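Local coordinates for amidase, hydantoinase/carbamoylase family (Burkholderia vietnamiensis, PDB 5I4M), which probably hydrolyses N-carbamoyl-L-amino acids as a two-zinc amidase of the peptidase M20 family, at residues 31-36 with 412-417; 233-238 with 318-323; 263-268 with 331-336. One frame throughout, in Å; residues are numbered along the deposited sequence.

Interaction 1 of 3, residues 31-36 with 412-417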
loop_
_atom_site.group_PDB
_atom_site.type_symbol
_atom_site.label_atom_id
_atom_site.label_comp_id
_atom_site.label_asym_id
_atom_site.label_seq_id
_atom_site.Cartn_x
_atom_site.Cartn_y
_atom_site.Cartn_z
ATOM N N ARG A 31 -9.185 15.649 37.910
ATOM C CA ARG A 31 -10.380 15.613 37.076
ATOM C C ARG A 31 -10.014 15.664 35.599
ATOM O O ARG A 31 -10.561 14.905 34.791
ATOM C CB ARG A 31 -11.306 16.768 37.443
ATOM C CG ARG A 31 -12.612 16.780 36.662
ATOM C CD ARG A 31 -13.564 17.815 37.251
ATOM N NE ARG A 31 -13.014 19.166 37.181
ATOM C CZ ARG A 31 -13.491 20.196 37.871
ATOM N NH1 ARG A 31 -14.519 20.014 38.691
ATOM N NH2 ARG A 31 -12.937 21.400 37.759
ATOM N N LEU A 32 -9.072 16.541 35.233
ATOM C CA LEU A 32 -8.630 16.633 33.846
ATOM C C LEU A 32 -7.930 15.349 33.402
ATOM O O LEU A 32 -8.231 14.801 32.337
ATOM C CB LEU A 32 -7.702 17.840 33.686
ATOM C CG LEU A 32 -7.009 17.978 32.325
ATOM C CD1 LEU A 32 -8.004 18.000 31.193
ATOM C CD2 LEU A 32 -6.167 19.260 32.321
ATOM N N TRP A 33 -6.983 14.860 34.208
ATOM C CA TRP A 33 -6.278 13.627 33.874
ATOM C C TRP A 33 -7.245 12.466 33.690
ATOM O O TRP A 33 -7.140 11.706 32.719
ATOM C CB TRP A 33 -5.255 13.289 34.958
ATOM C CG TRP A 33 -4.488 12.032 34.645
ATOM C CD1 TRP A 33 -4.789 10.757 35.051
ATOM C CD2 TRP A 33 -3.310 11.928 33.840
ATOM N NE1 TRP A 33 -3.862 9.869 34.550
ATOM C CE2 TRP A 33 -2.950 10.563 33.797
ATOM C CE3 TRP A 33 -2.526 12.858 33.141
ATOM C CZ2 TRP A 33 -1.827 10.111 33.106
ATOM C CZ3 TRP A 33 -1.418 12.402 32.449
ATOM C CH2 TRP A 33 -1.077 11.044 32.435
ATOM N N ASP A 34 -8.193 12.305 34.620
ATOM C CA ASP A 34 -9.154 11.213 34.491
ATOM C C ASP A 34 -10.008 11.366 33.241
ATOM O O ASP A 34 -10.373 10.368 32.611
ATOM C CB ASP A 34 -10.040 11.126 35.736
ATOM C CG ASP A 34 -9.267 10.714 36.975
ATOM O OD1 ASP A 34 -8.129 10.224 36.825
ATOM O OD2 ASP A 34 -9.802 10.872 38.095
ATOM N N SER A 35 -10.330 12.602 32.851
ATOM C CA SER A 35 -11.088 12.760 31.621
ATOM C C SER A 35 -10.259 12.332 30.417
ATOM O O SER A 35 -10.804 11.749 29.472
ATOM C CB SER A 35 -11.593 14.200 31.473
ATOM O OG SER A 35 -10.564 15.107 31.120
ATOM N N LEU A 36 -8.939 12.566 30.454
ATOM C CA LEU A 36 -8.074 12.088 29.379
ATOM C C LEU A 36 -8.029 10.565 29.347
ATOM O O LEU A 36 -8.107 9.959 28.274
ATOM C CB LEU A 36 -6.665 12.661 29.533
ATOM C CG LEU A 36 -6.550 14.105 29.048
ATOM C CD1 LEU A 36 -5.349 14.824 29.680
ATOM C CD2 LEU A 36 -6.434 14.154 27.528
ATOM N N ALA A 412 1.859 16.152 35.917
ATOM C CA ALA A 412 2.339 17.504 36.201
ATOM C C ALA A 412 2.254 18.401 34.968
ATOM O O ALA A 412 1.769 19.536 35.053
ATOM C CB ALA A 412 3.773 17.459 36.729
ATOM N N TRP A 413 2.743 17.919 33.817
ATOM C CA TRP A 413 2.679 18.724 32.596
ATOM C C TRP A 413 1.241 19.018 32.207
ATOM O O TRP A 413 0.911 20.141 31.812
ATOM C CB TRP A 413 3.375 18.010 31.435
ATOM C CG TRP A 413 4.828 17.855 31.599
ATOM C CD1 TRP A 413 5.657 18.558 32.442
ATOM C CD2 TRP A 413 5.654 16.925 30.902
ATOM N NE1 TRP A 413 6.948 18.112 32.303
ATOM C CE2 TRP A 413 6.974 17.109 31.366
ATOM C CE3 TRP A 413 5.405 15.947 29.927
ATOM C CZ2 TRP A 413 8.043 16.352 30.888
ATOM C CZ3 TRP A 413 6.473 15.186 29.457
ATOM C CH2 TRP A 413 7.772 15.392 29.945
ATOM N N ILE A 414 0.385 17.996 32.250
ATOM C CA ILE A 414 -1.007 18.167 31.846
ATOM C C ILE A 414 -1.677 19.236 32.699
ATOM O O ILE A 414 -2.335 20.146 32.184
ATOM C CB ILE A 414 -1.746 16.816 31.927
ATOM C CG1 ILE A 414 -1.204 15.863 30.864
ATOM C CG2 ILE A 414 -3.261 16.986 31.767
ATOM C CD1 ILE A 414 -1.346 16.411 29.431
ATOM N N GLU A 415 -1.491 19.157 34.020
ATOM C CA GLU A 415 -2.104 20.131 34.917
ATOM C C GLU A 415 -1.535 21.528 34.696
ATOM O O GLU A 415 -2.287 22.512 34.658
ATOM C CB GLU A 415 -1.916 19.688 36.373
ATOM C CG GLU A 415 -2.420 20.679 37.407
ATOM C CD GLU A 415 -2.372 20.112 38.807
ATOM O OE1 GLU A 415 -2.672 20.844 39.764
ATOM O OE2 GLU A 415 -2.045 18.922 38.946
ATOM N N ALA A 416 -0.216 21.633 34.522
ATOM C CA ALA A 416 0.406 22.946 34.371
ATOM C C ALA A 416 -0.106 23.661 33.131
ATOM O O ALA A 416 -0.401 24.864 33.175
ATOM C CB ALA A 416 1.923 22.812 34.298
ATOM N N GLY A 417 -0.202 22.949 32.012
ATOM C CA GLY A 417 -0.657 23.591 30.789
ATOM C C GLY A 417 -2.079 24.096 30.905
ATOM O O GLY A 417 -2.418 25.151 30.368
#
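Ile414 carries this contact, meeting Leu32, Trp33 and Leu36 of the facing helix. Its two branches part company. The methyl CG2, anti to the backbone N, goes to the leucines: the Leu32 side chain crosses that of Ile414 at about a right angle and touches with CD2, 3.7 Å from Ile414 CG2, whereas Leu36 meets it tip to tip, its CD1 also 3.7 Å from Ile414 CG2. The other branch turns to the tryptophan. Ile414 CG1 sits at the edge of the Trp33 ring, close to the ring plane, with CZ3 of Trp33 3.8 Å from CG1 of Ile414, so the indole abuts the isoleucine with its six-membered rim.

Helices 29-39 and 411-429 come from near the two ends of the chain and pack in the zinc-binding part of this M20 fold, their local axes 9.9 Å apart at an angle of 115°. The side chain of Leu36 lies about 12 Å from a bound zinc ion. Leu36 and Ser35 also rest on Leu121 of helix 117-132, and Arg31 forms salt bridges to Glu125 and Asp132 of that helix. The Ile414 carbonyl is hydrogen-bonded to the hydroxyl of Tyr118.

Interaction 2 of 3, residues 233-238 with 318-323. With 3PG (3-phosphoglyceric acid), chain E.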
loop_
_atom_site.group_PDB
_atom_site.type_symbol
_atom_site.label_atom_id
_atom_site.label_comp_id
_atom_site.label_asym_id
_atom_site.label_seq_id
_atom_site.Cartn_x
_atom_site.Cartn_y
_atom_site.Cartn_z
ATOM N N GLY A 233 5.537 26.968 8.536
ATOM C CA GLY A 233 4.698 26.755 7.372
ATOM C C GLY A 233 4.818 25.338 6.830
ATOM O O GLY A 233 5.760 24.614 7.154
ATOM N N GLN A 234 3.851 24.958 5.991
ATOM C CA GLN A 234 3.812 23.618 5.417
ATOM C C GLN A 234 3.378 23.673 3.959
ATOM O O GLN A 234 2.612 24.551 3.552
ATOM C CB GLN A 234 2.842 22.698 6.162
ATOM C CG GLN A 234 3.041 22.638 7.667
ATOM C CD GLN A 234 2.374 21.411 8.268
ATOM O OE1 GLN A 234 2.586 20.299 7.803
ATOM N NE2 GLN A 234 1.553 21.615 9.292
ATOM N N ARG A 235 3.874 22.712 3.187
ATOM C CA ARG A 235 3.388 22.416 1.848
ATOM C C ARG A 235 3.228 20.907 1.759
ATOM O O ARG A 235 4.176 20.177 2.053
ATOM C CB ARG A 235 4.366 22.912 0.764
ATOM C CG ARG A 235 4.442 24.448 0.590
ATOM C CD ARG A 235 5.543 24.832 -0.414
ATOM N NE ARG A 235 5.732 26.278 -0.536
ATOM C CZ ARG A 235 5.337 26.995 -1.581
ATOM N NH1 ARG A 235 4.730 26.397 -2.601
ATOM N NH2 ARG A 235 5.564 28.311 -1.614
ATOM N N TRP A 236 2.037 20.442 1.375
ATOM C CA TRP A 236 1.773 19.026 1.154
ATOM C C TRP A 236 1.467 18.772 -0.317
ATOM O O TRP A 236 0.847 19.602 -0.990
ATOM C CB TRP A 236 0.581 18.527 1.975
ATOM C CG TRP A 236 0.744 18.550 3.469
ATOM C CD1 TRP A 236 1.727 19.158 4.195
ATOM C CD2 TRP A 236 -0.132 17.928 4.413
ATOM N NE1 TRP A 236 1.517 18.951 5.547
ATOM C CE2 TRP A 236 0.380 18.196 5.702
ATOM C CE3 TRP A 236 -1.301 17.162 4.289
ATOM C CZ2 TRP A 236 -0.240 17.725 6.866
ATOM C CZ3 TRP A 236 -1.910 16.687 5.440
ATOM C CH2 TRP A 236 -1.380 16.971 6.711
ATOM N N TYR A 237 1.865 17.593 -0.792
ATOM C CA TYR A 237 1.735 17.242 -2.200
ATOM C C TYR A 237 1.152 15.846 -2.341
ATOM O O TYR A 237 1.293 15.004 -1.452
ATOM C CB TYR A 237 3.089 17.255 -2.927
ATOM C CG TYR A 237 3.868 18.526 -2.770
ATOM C CD1 TYR A 237 4.590 18.783 -1.607
ATOM C CD2 TYR A 237 3.902 19.466 -3.786
ATOM C CE1 TYR A 237 5.309 19.948 -1.460
ATOM C CE2 TYR A 237 4.632 20.637 -3.649
ATOM C CZ TYR A 237 5.331 20.867 -2.482
ATOM O OH TYR A 237 6.053 22.030 -2.335
ATOM N N GLU A 238 0.527 15.614 -3.497
ATOM C CA GLU A 238 0.149 14.293 -3.971
ATOM C C GLU A 238 0.785 14.083 -5.339
ATOM O O GLU A 238 0.662 14.938 -6.224
ATOM C CB GLU A 238 -1.376 14.146 -4.058
ATOM C CG GLU A 238 -2.055 14.092 -2.683
ATOM C CD GLU A 238 -3.570 13.929 -2.747
ATOM O OE1 GLU A 238 -4.187 13.747 -1.672
ATOM O OE2 GLU A 238 -4.143 13.970 -3.857
ATOM N N LYS A 318 11.912 27.296 -1.588
ATOM C CA LYS A 318 13.083 26.664 -2.197
ATOM C C LYS A 318 12.952 25.148 -2.196
ATOM O O LYS A 318 13.323 24.475 -3.168
ATOM C CB LYS A 318 14.339 27.095 -1.433
ATOM C CG LYS A 318 15.668 26.501 -1.889
ATOM C CD LYS A 318 16.789 26.996 -0.960
ATOM C CE LYS A 318 18.178 26.540 -1.405
ATOM N NZ LYS A 318 18.286 25.057 -1.574
ATOM N N MET A 319 12.431 24.592 -1.105
ATOM C CA MET A 319 12.203 23.154 -1.055
ATOM C C MET A 319 11.185 22.735 -2.111
ATOM O O MET A 319 11.383 21.734 -2.811
ATOM C CB MET A 319 11.737 22.754 0.348
ATOM C CG MET A 319 12.752 23.062 1.458
ATOM S SD MET A 319 12.071 22.928 3.126
ATOM C CE MET A 319 11.780 21.153 3.262
ATOM N N ASP A 320 10.090 23.490 -2.228
ATOM C CA ASP A 320 9.089 23.258 -3.266
ATOM C C ASP A 320 9.722 23.191 -4.651
ATOM O O ASP A 320 9.473 22.250 -5.418
ATOM C CB ASP A 320 8.034 24.368 -3.216
ATOM C CG ASP A 320 7.088 24.338 -4.409
ATOM O OD1 ASP A 320 6.199 23.465 -4.454
ATOM O OD2 ASP A 320 7.221 25.200 -5.300
ATOM N N ALA A 321 10.547 24.187 -4.992
ATOM C CA ALA A 321 11.132 24.222 -6.328
ATOM C C ALA A 321 12.071 23.041 -6.543
ATOM O O ALA A 321 12.118 22.465 -7.638
ATOM C CB ALA A 321 11.861 25.552 -6.553
ATOM N N ALA A 322 12.796 22.645 -5.492
ATOM C CA ALA A 322 13.716 21.517 -5.596
ATOM C C ALA A 322 12.966 20.214 -5.797
ATOM O O ALA A 322 13.408 19.351 -6.565
ATOM C CB ALA A 322 14.600 21.436 -4.349
ATOM N N LEU A 323 11.834 20.044 -5.110
ATOM C CA LEU A 323 11.017 18.855 -5.335
ATOM C C LEU A 323 10.522 18.795 -6.777
ATOM O O LEU A 323 10.627 17.757 -7.438
ATOM C CB LEU A 323 9.836 18.826 -4.368
ATOM C CG LEU A 323 8.854 17.673 -4.624
ATOM C CD1 LEU A 323 9.453 16.362 -4.171
ATOM C CD2 LEU A 323 7.522 17.925 -3.918
HETATM C C1 3PG E . 0.296 18.322 11.080
HETATM O O1 3PG E . 0.706 17.254 10.589
HETATM O O2 3PG E . 1.066 19.196 11.535
HETATM C C2 3PG E . -1.187 18.551 11.116
HETATM O O3 3PG E . -1.470 19.956 11.243
HETATM C C3 3PG E . -1.749 17.820 12.314
HETATM O O1P 3PG E . -1.224 18.400 13.510
HETATM P P 3PG E . -1.351 17.576 14.919
HETATM O O2P 3PG E . -2.764 17.047 14.978
HETATM O O3P 3PG E . -0.317 16.467 14.782
HETATM O O4P 3PG E . -1.054 18.642 15.989
#
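Tyr237 and Asp320 make the one hydrogen bond between strand and helix. The phenol OH donates to Asp320 OD1 over 2.6 Å, using the anti lone pair of that oxygen. Ring and carboxylate are nearly coplanar, 14° apart, and OD1 lies at the ring edge, in its plane. Arg324, one turn further along the helix, forms a salt bridge to the same oxygen, which is thus held from two sources.

The charged pairing is looser. Arg235 NH1 stands 3.8 Å from Asp320 OD1, a long salt bridge, and the guanidinium instead lays one face over Asp320 CB. Its firmer polar partner is Gln342, whose OE1 is hydrogen-bonded to NH1, and Tyr345 adds a cation-pi contact.

Apolar packing rests on Leu323. Its CD2 sits over the centre of the Tyr237 ring, 3.6 Å from the centroid and 3° off the normal, a CH-pi contact that covers one face while the aspartate occupies the edge. The leucine and tyrosine side chains slide past each other in opposite directions.

Ligand contacts come from the alternate strand residues. Gln234 NE2 makes a weak hydrogen bond of 3.3 Å to O2 of 3-phosphoglyceric acid, and the edge of the Trp236 indole faces its O1. His247 and Asn296 of the second subunit also bind this ligand.

Strand 225-242 therefore has one side for the pocket and the other for helix 313-334, the helix-on-sheet layering of the M20 dimerisation domain. The strand pairs antiparallel with 297-310 and 337-350; Val306 and Gln342 from these neighbours touch Tyr237, and Phe308 touches Leu323.

Interaction 3 of 3, residues 263-268 with 331-336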
loop_
_atom_site.group_PDB
_atom_site.type_symbol
_atom_site.label_atom_id
_atom_site.label_comp_id
_atom_site.label_asym_id
_atom_site.label_seq_id
_atom_site.Cartn_x
_atom_site.Cartn_y
_atom_site.Cartn_z
ATOM N N ALA A 263 9.090 6.357 -7.693
ATOM C CA ALA A 263 8.599 6.822 -6.400
ATOM C C ALA A 263 9.656 6.657 -5.319
ATOM O O ALA A 263 9.845 7.546 -4.479
ATOM C CB ALA A 263 7.322 6.070 -6.021
ATOM N N SER A 264 10.353 5.519 -5.319
ATOM C CA SER A 264 11.397 5.284 -4.326
ATOM C C SER A 264 12.518 6.307 -4.445
ATOM O O SER A 264 13.079 6.755 -3.435
ATOM C CB SER A 264 11.956 3.868 -4.485
ATOM O OG SER A 264 10.962 2.923 -4.139
ATOM N N ARG A 265 12.872 6.681 -5.670
ATOM C CA ARG A 265 13.899 7.704 -5.812
ATOM C C ARG A 265 13.418 9.045 -5.279
ATOM O O ARG A 265 14.227 9.833 -4.774
ATOM C CB ARG A 265 14.333 7.803 -7.272
ATOM C CG ARG A 265 15.222 6.632 -7.638
ATOM C CD ARG A 265 15.608 6.608 -9.113
ATOM N NE ARG A 265 16.463 5.454 -9.377
ATOM C CZ ARG A 265 16.745 4.993 -10.589
ATOM N NH1 ARG A 265 16.238 5.593 -11.664
ATOM N NH2 ARG A 265 17.528 3.929 -10.724
ATOM N N VAL A 266 12.112 9.315 -5.359
ATOM C CA VAL A 266 11.603 10.568 -4.807
ATOM C C VAL A 266 11.577 10.512 -3.284
ATOM O O VAL A 266 11.805 11.528 -2.619
ATOM C CB VAL A 266 10.216 10.905 -5.386
ATOM C CG1 VAL A 266 9.677 12.198 -4.768
ATOM C CG2 VAL A 266 10.302 11.060 -6.912
ATOM N N VAL A 267 11.311 9.340 -2.704
ATOM C CA VAL A 267 11.396 9.222 -1.247
ATOM C C VAL A 267 12.782 9.639 -0.771
ATOM O O VAL A 267 12.929 10.391 0.204
ATOM C CB VAL A 267 11.049 7.789 -0.801
ATOM C CG1 VAL A 267 11.401 7.580 0.683
ATOM C CG2 VAL A 267 9.563 7.495 -1.028
ATOM N N ASP A 268 13.819 9.179 -1.475
ATOM C CA ASP A 268 15.191 9.542 -1.132
ATOM C C ASP A 268 15.445 11.024 -1.381
ATOM O O ASP A 268 16.083 11.698 -0.562
ATOM C CB ASP A 268 16.159 8.677 -1.944
ATOM C CG ASP A 268 17.451 8.371 -1.207
ATOM O OD1 ASP A 268 17.515 8.564 0.024
ATOM O OD2 ASP A 268 18.404 7.909 -1.869
ATOM N N ALA A 331 11.432 11.353 -13.297
ATOM C CA ALA A 331 10.440 10.817 -14.224
ATOM C C ALA A 331 10.987 10.767 -15.639
ATOM O O ALA A 331 10.728 9.811 -16.382
ATOM C CB ALA A 331 9.165 11.658 -14.181
ATOM N N ALA A 332 11.748 11.793 -16.030
ATOM C CA ALA A 332 12.301 11.837 -17.379
ATOM C C ALA A 332 13.328 10.738 -17.594
ATOM O O ALA A 332 13.424 10.183 -18.695
ATOM C CB ALA A 332 12.929 13.205 -17.645
ATOM N N ASP A 333 14.113 10.422 -16.561
ATOM C CA ASP A 333 15.139 9.394 -16.701
ATOM C C ASP A 333 14.521 8.014 -16.890
ATOM O O ASP A 333 15.026 7.205 -17.678
ATOM C CB ASP A 333 16.060 9.413 -15.483
ATOM C CG ASP A 333 17.046 8.268 -15.482
ATOM O OD1 ASP A 333 18.040 8.337 -16.235
ATOM O OD2 ASP A 333 16.825 7.299 -14.727
ATOM N N ILE A 334 13.432 7.730 -16.187
ATOM C CA ILE A 334 12.768 6.434 -16.293
ATOM C C ILE A 334 11.782 6.409 -17.452
ATOM O O ILE A 334 11.609 5.380 -18.111
ATOM C CB ILE A 334 12.071 6.103 -14.956
ATOM C CG1 ILE A 334 13.095 6.019 -13.829
ATOM C CG2 ILE A 334 11.253 4.797 -15.051
ATOM C CD1 ILE A 334 12.464 5.932 -12.453
ATOM N N GLY A 335 11.120 7.527 -17.719
ATOM C CA GLY A 335 10.052 7.535 -18.697
ATOM C C GLY A 335 8.689 7.397 -18.050
ATOM O O GLY A 335 7.804 6.713 -18.570
ATOM N N LEU A 336 8.506 8.048 -16.914
ATOM C CA LEU A 336 7.231 8.052 -16.216
ATOM C C LEU A 336 6.452 9.315 -16.560
ATOM O O LEU A 336 7.038 10.369 -16.816
ATOM C CB LEU A 336 7.454 7.976 -14.704
ATOM C CG LEU A 336 8.291 6.803 -14.198
ATOM C CD1 LEU A 336 8.596 6.963 -12.703
ATOM C CD2 LEU A 336 7.564 5.483 -14.450
HETATM O O HOH W 1 15.245 8.247 -12.191
HETATM O O HOH W 2 16.755 4.731 -14.476
#
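Arg265, on helix 259-276, reaches across to the last turn of helix 313-334, which ends at Ile334 before Gly335 departs with positive phi (97°) and the Ala331 carbonyl accepts from both Gly335 N and Leu336 N. The arginine is extended from CG to NE, which carries its guanidinium over to the helix end, where NH1 makes the contacts. It stands 3.6 Å from Asp333 OD2, a salt bridge without a direct hydrogen bond, with guanidinium and carboxylate planes 49° apart and the two side chains at about a right angle.

Two waters fill in the hydrogen bonding. Each accepts from Arg265 NH1 and donates to Asp333 OD2: one lies 2.9 Å from NH1 and 3.1 Å from OD2, while the other, in the guanidinium plane at its edge, is 2.6 Å from Asp333 OD2. Asp333 is exposed and was modelled in two conformers, so this solvent-bridged pairing may not be permanent. Ile334 offers its CG1 at 3.8 Å from Arg265 NH1, an apolar flank beside the charge.

The two helices lie together on the sheet of the M20 dimerisation domain. Beneath them, Val266 meets Phe241 of strand 225-242 and Phe304 of strand 297-310, and Ala331 and Leu336 also rest on Phe241. Arg265 has a stronger partner than Asp333: its NE forms a salt bridge to Asp268 OD1 of the second subunit, and Asp268 of this chain returns the same bridge to Arg265 of that subunit. Val267 and Ser264 of this chain likewise pack on Ser264 and Val267 of the second subunit across the helix-helix interface of the dimer.

Interaction 1 is buried and wholly apolar, a packing of helices near the two chain ends in the zinc-binding part, about 37 Å between centres from interaction 2 and on the opposite side of the chain's centre. Interactions 2 and 3 share helix 313-334, their centres about 17 Å apart, and they touch where Leu323 CD1 packs on Val266 CG1. Interaction 2, partly buried, joins that helix to a strand and mixes a hydrogen bond with ring packing close to the ligand pocket. At the surface, interaction 3 ties the end of the same helix to its neighbour through charge and water. Both lie beside the second subunit, whereas no other chain touches the segments of interaction 1.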